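Local structure of cell division GTPase FtsZ, diverged (Clostridium botulinum C, 3V3T) at residues L207-S212 / C245-I250; A260-S263 / Y267-R270. The protein belongs to the tubulin/FtsZ family as a diverged, TubZ-like relative of the cell division GTPase FtsZ. The protein carries 1 engineered substitution. All coordinates share one frame; numbering follows the deposited sequence.

Contact 1. Residues L207-S212 / C245-I250; sequences LTMKKS and CEFMGI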
ATOM      1  N   LEU A 207      -5.637  10.487  -0.569  1.00 35.49           N
ATOM      2  CA  LEU A 207      -4.586   9.850  -1.343  1.00 38.64           C
ATOM      3  C   LEU A 207      -3.233  10.532  -1.182  1.00 42.17           C
ATOM      4  O   LEU A 207      -2.189   9.882  -1.241  1.00 36.77           O
ATOM      5  CB  LEU A 207      -4.944   9.902  -2.823  1.00 45.01           C
ATOM      6  CG  LEU A 207      -5.629   8.701  -3.459  1.00 47.56           C
ATOM      7  CD1 LEU A 207      -5.964   9.031  -4.922  1.00 45.77           C
ATOM      8  CD2 LEU A 207      -4.756   7.443  -3.341  1.00 35.47           C
ATOM      9  N   THR A 208      -3.246  11.846  -1.003  1.00 42.79           N
ATOM     10  CA  THR A 208      -1.994  12.583  -0.960  1.00 45.44           C
ATOM     11  C   THR A 208      -1.469  12.800   0.462  1.00 46.36           C
ATOM     12  O   THR A 208      -0.394  13.372   0.645  1.00 44.29           O
ATOM     13  CB  THR A 208      -2.078  13.919  -1.755  1.00 44.30           C
ATOM     14  OG1 THR A 208      -3.088  14.775  -1.203  1.00 47.95           O
ATOM     15  CG2 THR A 208      -2.406  13.643  -3.209  1.00 39.27           C
ATOM     16  N   MET A 209      -2.218  12.324   1.458  1.00 38.35           N
ATOM     17  CA  MET A 209      -1.789  12.443   2.851  1.00 33.64           C
ATOM     18  C   MET A 209      -0.613  11.511   3.115  1.00 35.91           C
ATOM     19  O   MET A 209      -0.623  10.358   2.701  1.00 37.42           O
ATOM     20  CB  MET A 209      -2.928  12.114   3.814  1.00 32.43           C
ATOM     21  CG  MET A 209      -2.494  12.039   5.266  1.00 32.82           C
ATOM     22  SD  MET A 209      -1.852  13.604   5.899  1.00 34.46           S
ATOM     23  CE  MET A 209      -3.262  14.681   5.736  1.00 33.25           C
ATOM     24  N   LYS A 210       0.400  12.021   3.807  1.00 35.49           N
ATOM     25  CA  LYS A 210       1.628  11.276   4.006  1.00 31.79           C
ATOM     26  C   LYS A 210       1.551  10.403   5.249  1.00 27.66           C
ATOM     27  O   LYS A 210       0.649  10.551   6.066  1.00 34.03           O
ATOM     28  CB  LYS A 210       2.817  12.220   4.118  1.00 30.13           C
ATOM     29  CG  LYS A 210       2.883  13.274   3.030  1.00 40.42           C
ATOM     30  CD  LYS A 210       2.944  12.647   1.659  1.00 45.83           C
ATOM     31  CE  LYS A 210       3.118  13.740   0.620  1.00 59.59           C
ATOM     32  NZ  LYS A 210       3.928  14.868   1.182  1.00 62.56           N
ATOM     33  N   LYS A 211       2.527   9.510   5.377  1.00 28.86           N
ATOM     34  CA  LYS A 211       2.551   8.505   6.425  1.00 21.90           C
ATOM     35  C   LYS A 211       1.577   7.399   6.079  1.00 27.19           C
ATOM     36  O   LYS A 211       1.283   7.141   4.897  1.00 25.27           O
ATOM     37  CB  LYS A 211       2.232   9.133   7.784  1.00 26.74           C
ATOM     38  CG  LYS A 211       3.354  10.067   8.257  1.00 36.94           C
ATOM     39  CD  LYS A 211       2.823  11.290   8.994  1.00 56.76           C
ATOM     40  CE  LYS A 211       2.579  11.029  10.462  1.00 66.06           C
ATOM     41  NZ  LYS A 211       1.893  12.205  11.102  1.00 73.20           N
ATOM     42  N   SER A 212       1.042   6.764   7.106  1.00 27.18           N
ATOM     43  CA  SER A 212       0.376   5.500   6.905  1.00 24.31           C
ATOM     44  C   SER A 212      -1.121   5.603   6.730  1.00 20.48           C
ATOM     45  O   SER A 212      -1.815   6.319   7.440  1.00 27.52           O
ATOM     46  CB  SER A 212       0.721   4.521   8.030  1.00 29.47           C
ATOM     47  OG  SER A 212       1.561   3.516   7.522  1.00 38.54           O
ATOM     48  N   CYS A 245      -5.084   9.878  13.684  1.00 37.75           N
ATOM     49  CA  CYS A 245      -4.742   9.967  12.277  1.00 38.01           C
ATOM     50  C   CYS A 245      -4.928  11.403  11.829  1.00 39.03           C
ATOM     51  O   CYS A 245      -5.294  12.267  12.618  1.00 40.16           O
ATOM     52  CB  CYS A 245      -5.575   9.008  11.424  1.00 28.24           C
ATOM     53  SG  CYS A 245      -7.329   9.270  11.527  1.00 35.82           S
ATOM     54  N   GLU A 246      -4.678  11.660  10.557  1.00 32.76           N
ATOM     55  CA  GLU A 246      -4.728  13.023  10.055  1.00 34.27           C
ATOM     56  C   GLU A 246      -6.086  13.297   9.398  1.00 32.04           C
ATOM     57  O   GLU A 246      -6.892  14.054   9.927  1.00 35.95           O
ATOM     58  CB  GLU A 246      -3.556  13.249   9.087  1.00 43.82           C
ATOM     59  CG  GLU A 246      -2.748  14.515   9.350  1.00 63.85           C
ATOM     60  CD  GLU A 246      -2.242  14.630  10.781  1.00 69.27           C
ATOM     61  OE1 GLU A 246      -1.921  13.599  11.400  1.00 76.73           O
ATOM     62  OE2 GLU A 246      -2.163  15.764  11.285  1.00 71.72           O
ATOM     63  N   PHE A 247      -6.339  12.688   8.245  1.00 34.54           N
ATOM     64  CA  PHE A 247      -7.645  12.801   7.604  1.00 31.37           C
ATOM     65  C   PHE A 247      -8.325  11.437   7.623  1.00 35.20           C
ATOM     66  O   PHE A 247      -7.684  10.417   7.378  1.00 35.31           O
ATOM     67  CB  PHE A 247      -7.526  13.247   6.151  1.00 32.26           C
ATOM     68  CG  PHE A 247      -6.936  14.611   5.969  1.00 40.19           C
ATOM     69  CD1 PHE A 247      -6.869  15.505   7.021  1.00 40.67           C
ATOM     70  CD2 PHE A 247      -6.457  15.005   4.730  1.00 40.60           C
ATOM     71  CE1 PHE A 247      -6.335  16.768   6.844  1.00 38.94           C
ATOM     72  CE2 PHE A 247      -5.924  16.264   4.548  1.00 48.39           C
ATOM     73  CZ  PHE A 247      -5.864  17.149   5.605  1.00 47.20           C
ATOM     74  N   MET A 248      -9.621  11.431   7.924  1.00 33.88           N
ATOM     75  CA  MET A 248     -10.405  10.212   7.897  1.00 35.25           C
ATOM     76  C   MET A 248     -11.542  10.328   6.894  1.00 36.27           C
ATOM     77  O   MET A 248     -12.201  11.358   6.813  1.00 40.20           O
ATOM     78  CB  MET A 248     -10.952   9.913   9.288  1.00 33.67           C
ATOM     79  CG  MET A 248     -11.782   8.665   9.365  1.00 32.81           C
ATOM     80  SD  MET A 248     -12.345   8.346  11.061  1.00 42.07           S
ATOM     81  CE  MET A 248     -10.820   7.867  11.837  1.00 31.43           C
ATOM     82  N   GLY A 249     -11.737   9.283   6.096  1.00 35.61           N
ATOM     83  CA  GLY A 249     -12.848   9.241   5.165  1.00 31.98           C
ATOM     84  C   GLY A 249     -13.848   8.184   5.582  1.00 41.21           C
ATOM     85  O   GLY A 249     -13.472   7.053   5.901  1.00 36.83           O
ATOM     86  N   ILE A 250     -15.126   8.550   5.592  1.00 41.23           N
ATOM     87  CA  ILE A 250     -16.171   7.644   6.043  1.00 43.08           C
ATOM     88  C   ILE A 250     -17.301   7.595   5.027  1.00 44.30           C
ATOM     89  O   ILE A 250     -17.946   8.604   4.768  1.00 44.49           O
ATOM     90  CB  ILE A 250     -16.741   8.097   7.405  1.00 47.00           C
ATOM     91  CG1 ILE A 250     -15.656   8.045   8.483  1.00 41.16           C
ATOM     92  CG2 ILE A 250     -17.936   7.239   7.821  1.00 46.34           C
ATOM     93  CD1 ILE A 250     -16.061   8.722   9.767  1.00 44.11           C
TER
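Met209 brings its methyl group down on Phe247 almost like a plumb line. CE stands 3.2 Å above the plane of the phenyl ring, over its centre, and the direction from the centroid to CE lies only 15° off the ring normal. That is a CH-pi contact over the face, with the closest ring carbon, Phe247 CE2, 3.3 Å from Met209 CE. The sulfur stands farther back, Met209 SD being 5.1 Å from the centroid of the Phe247 ring, so this is a Met-aromatic contact led by the methyl. Met209 reaches the ring with CG anti to the backbone N (chi1 172°) and then bends at both chi2 and chi3, which turns CE onto the phenyl face. The same bent end lies against the aliphatic part of Glu246, whose CB is 3.6 Å from Met209 SD; Met209 crosses both Glu246 and Phe247 at about a right angle. The carboxylate of Glu246 turns to Lys211 instead: its OE1 lies 4.1 Å from Lys211 NZ, too far for a salt bridge, though the opposite charges probably still attract each other. Each charge also has a long, weak ion pair elsewhere: Glu246 OE2 with Arg269 NH1, and Lys211 NZ with Glu288 OE1. Glu246 and Phe247 sit side by side facing Thr285, a residue that Met209 also touches. Two neighbours opposite one residue make a classic beta bulge, here where strand 247-252 begins beside strand 281-287 in the mixed sheet of the TubZ-like C-terminal domain.

Contact 2. Residues A260-S263 / Y267-R270; sequences AIKS and YPRR
Lys262, on helix 258-265, packs against Tyr267 and Pro268 in the loop that leads from this helix to strand 270-275, a helix-to-strand connection in the TubZ-like C-terminal domain. The chain turns back quickly here: only three residues separate the two segments, and the CA atoms of Lys262 and Tyr267 are 5.0 Å apart.

The apolar part of the contact belongs to the lysine. Its side chain is extended beyond CG, and its methylene groups run past the proline ring, crossing it at about a right angle. CG of Lys262 comes to 3.6 Å from CD of Pro268, and farther out CE of Lys262 is 3.8 Å from CG of Pro268. With CG anti to the carbonyl carbon (chi1 -67°), the lysine chain heads for the proline while its CB stays beside the tyrosine, 3.9 Å from Tyr267 CD1. Elsewhere Pro268 touches Cys245 and Met248, at the start of strand 247-252. Beyond this contact, Ile261 packs on Ile250, and both Ala260 and Ile261 touch helix 224-233.

One polar atom meets the tyrosine by van der Waals packing: the carbonyl oxygen of Lys262 lies over one face of the phenol ring, 3.6 Å above its plane and offset toward the rim.

At its far end the phenol reaches the next residue of the helix. The bond from CA to CB of Ser263 points away from the loop overall, yet both of its carbons lie near the tyrosine hydroxyl: Tyr267 OH stops 3.4 Å from Ser263 CA.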
ATOM      1  N   ALA A 260     -18.173   7.279  17.454  1.00 54.53           N
ATOM      2  CA  ALA A 260     -17.868   5.905  17.831  1.00 50.28           C
ATOM      3  C   ALA A 260     -16.832   5.272  16.900  1.00 49.66           C
ATOM      4  O   ALA A 260     -16.072   4.404  17.312  1.00 55.40           O
ATOM      5  CB  ALA A 260     -19.142   5.062  17.874  1.00 51.00           C
ATOM      6  N   ILE A 261     -16.808   5.697  15.642  1.00 56.07           N
ATOM      7  CA  ILE A 261     -15.826   5.186  14.698  1.00 45.46           C
ATOM      8  C   ILE A 261     -14.456   5.706  15.077  1.00 46.17           C
ATOM      9  O   ILE A 261     -13.486   4.959  15.085  1.00 51.50           O
ATOM     10  CB  ILE A 261     -16.140   5.614  13.245  1.00 45.76           C
ATOM     11  CG1 ILE A 261     -17.436   4.956  12.758  1.00 42.96           C
ATOM     12  CG2 ILE A 261     -14.955   5.293  12.307  1.00 36.46           C
ATOM     13  CD1 ILE A 261     -17.856   5.387  11.380  1.00 41.45           C
ATOM     14  N   LYS A 262     -14.383   6.998  15.377  1.00 49.37           N
ATOM     15  CA  LYS A 262     -13.137   7.620  15.803  1.00 49.47           C
ATOM     16  C   LYS A 262     -12.652   6.950  17.084  1.00 56.58           C
ATOM     17  O   LYS A 262     -11.452   6.797  17.320  1.00 59.98           O
ATOM     18  CB  LYS A 262     -13.354   9.117  16.033  1.00 52.46           C
ATOM     19  CG  LYS A 262     -13.671   9.900  14.766  1.00 49.20           C
ATOM     20  CD  LYS A 262     -14.036  11.343  15.077  1.00 56.12           C
ATOM     21  CE  LYS A 262     -14.360  12.110  13.802  1.00 61.34           C
ATOM     22  NZ  LYS A 262     -14.863  13.496  14.051  1.00 67.42           N
ATOM     23  N   SER A 263     -13.604   6.526  17.901  1.00 58.17           N
ATOM     24  CA  SER A 263     -13.283   5.879  19.159  1.00 58.46           C
ATOM     25  C   SER A 263     -12.492   4.592  18.926  1.00 52.76           C
ATOM     26  O   SER A 263     -11.566   4.264  19.676  1.00 53.93           O
ATOM     27  CB  SER A 263     -14.565   5.597  19.943  1.00 58.29           C
ATOM     28  OG  SER A 263     -14.288   4.847  21.108  1.00 70.06           O
ATOM     29  N   TYR A 267      -8.422   9.172  16.244  1.00 43.17           N
ATOM     30  CA  TYR A 267      -9.015  10.502  16.212  1.00 47.53           C
ATOM     31  C   TYR A 267      -8.346  11.358  15.131  1.00 45.43           C
ATOM     32  O   TYR A 267      -7.150  11.629  15.194  1.00 47.47           O
ATOM     33  CB  TYR A 267      -8.928  11.135  17.602  1.00 41.94           C
ATOM     34  CG  TYR A 267      -9.875  10.463  18.572  1.00 55.02           C
ATOM     35  CD1 TYR A 267     -11.191  10.898  18.703  1.00 61.58           C
ATOM     36  CD2 TYR A 267      -9.472   9.372  19.326  1.00 55.82           C
ATOM     37  CE1 TYR A 267     -12.071  10.270  19.567  1.00 64.68           C
ATOM     38  CE2 TYR A 267     -10.345   8.740  20.194  1.00 56.65           C
ATOM     39  CZ  TYR A 267     -11.641   9.192  20.311  1.00 66.91           C
ATOM     40  OH  TYR A 267     -12.513   8.561  21.171  1.00 70.52           O
ATOM     41  N   PRO A 268      -9.111  11.757  14.110  1.00 38.71           N
ATOM     42  CA  PRO A 268      -8.541  12.538  13.002  1.00 39.05           C
ATOM     43  C   PRO A 268      -8.609  14.028  13.312  1.00 38.05           C
ATOM     44  O   PRO A 268      -9.345  14.413  14.212  1.00 40.17           O
ATOM     45  CB  PRO A 268      -9.480  12.211  11.848  1.00 36.26           C
ATOM     46  CG  PRO A 268     -10.828  12.062  12.542  1.00 41.15           C
ATOM     47  CD  PRO A 268     -10.541  11.477  13.912  1.00 37.45           C
ATOM     48  N   ARG A 269      -7.844  14.849  12.600  1.00 38.18           N
ATOM     49  CA  ARG A 269      -7.987  16.290  12.767  1.00 50.39           C
ATOM     50  C   ARG A 269      -8.982  16.809  11.735  1.00 41.42           C
ATOM     51  O   ARG A 269      -9.446  17.936  11.814  1.00 50.67           O
ATOM     52  CB  ARG A 269      -6.641  17.016  12.681  1.00 46.24           C
ATOM     53  CG  ARG A 269      -5.961  16.904  11.354  1.00 52.69           C
ATOM     54  CD  ARG A 269      -4.686  17.713  11.352  1.00 68.91           C
ATOM     55  NE  ARG A 269      -4.754  18.800  10.387  1.00 79.71           N
ATOM     56  CZ  ARG A 269      -4.248  18.750   9.158  1.00 80.35           C
ATOM     57  NH1 ARG A 269      -3.611  17.661   8.740  1.00 84.06           N
ATOM     58  NH2 ARG A 269      -4.372  19.798   8.352  1.00 81.56           N
ATOM     59  N   ARG A 270      -9.325  15.954  10.782  1.00 45.14           N
ATOM     60  CA  ARG A 270     -10.318  16.304   9.781  1.00 42.08           C
ATOM     61  C   ARG A 270     -11.017  15.083   9.202  1.00 42.40           C
ATOM     62  O   ARG A 270     -10.376  14.077   8.868  1.00 40.44           O
ATOM     63  CB  ARG A 270      -9.667  17.070   8.639  1.00 43.17           C
ATOM     64  CG  ARG A 270     -10.643  17.396   7.547  1.00 54.25           C
ATOM     65  CD  ARG A 270     -10.386  18.770   7.037  1.00 61.95           C
ATOM     66  NE  ARG A 270      -9.018  18.912   6.550  1.00 58.56           N
ATOM     67  CZ  ARG A 270      -8.457  20.088   6.291  1.00 65.40           C
ATOM     68  NH1 ARG A 270      -9.155  21.203   6.486  1.00 83.47           N
ATOM     69  NH2 ARG A 270      -7.209  20.160   5.846  1.00 51.46           N
TER

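Overall arrangement
The two contacts follow one another along the chain, with centres 12 Å apart, and meet along the beginning of strand 247-252, which belongs to contact 1. In contact 1 that strand's start receives Met209 from the turn between helix 200-208 and strand 211-217; in contact 2 the loop beside it packs back on helix 258-265. Backbone pairing joins them: Met248 N lies 2.9 Å from Arg270 O and Cys245 N 3.1 Å from Tyr267 O, both probable hydrogen bonds. Side chains meet too, with Phe247 CZ 3.3 Å from Arg270 NH2. Contact 1 is partly buried, about 13 Å from the chain centre to its own centre; contact 2, at about 22 Å, lies on the surface.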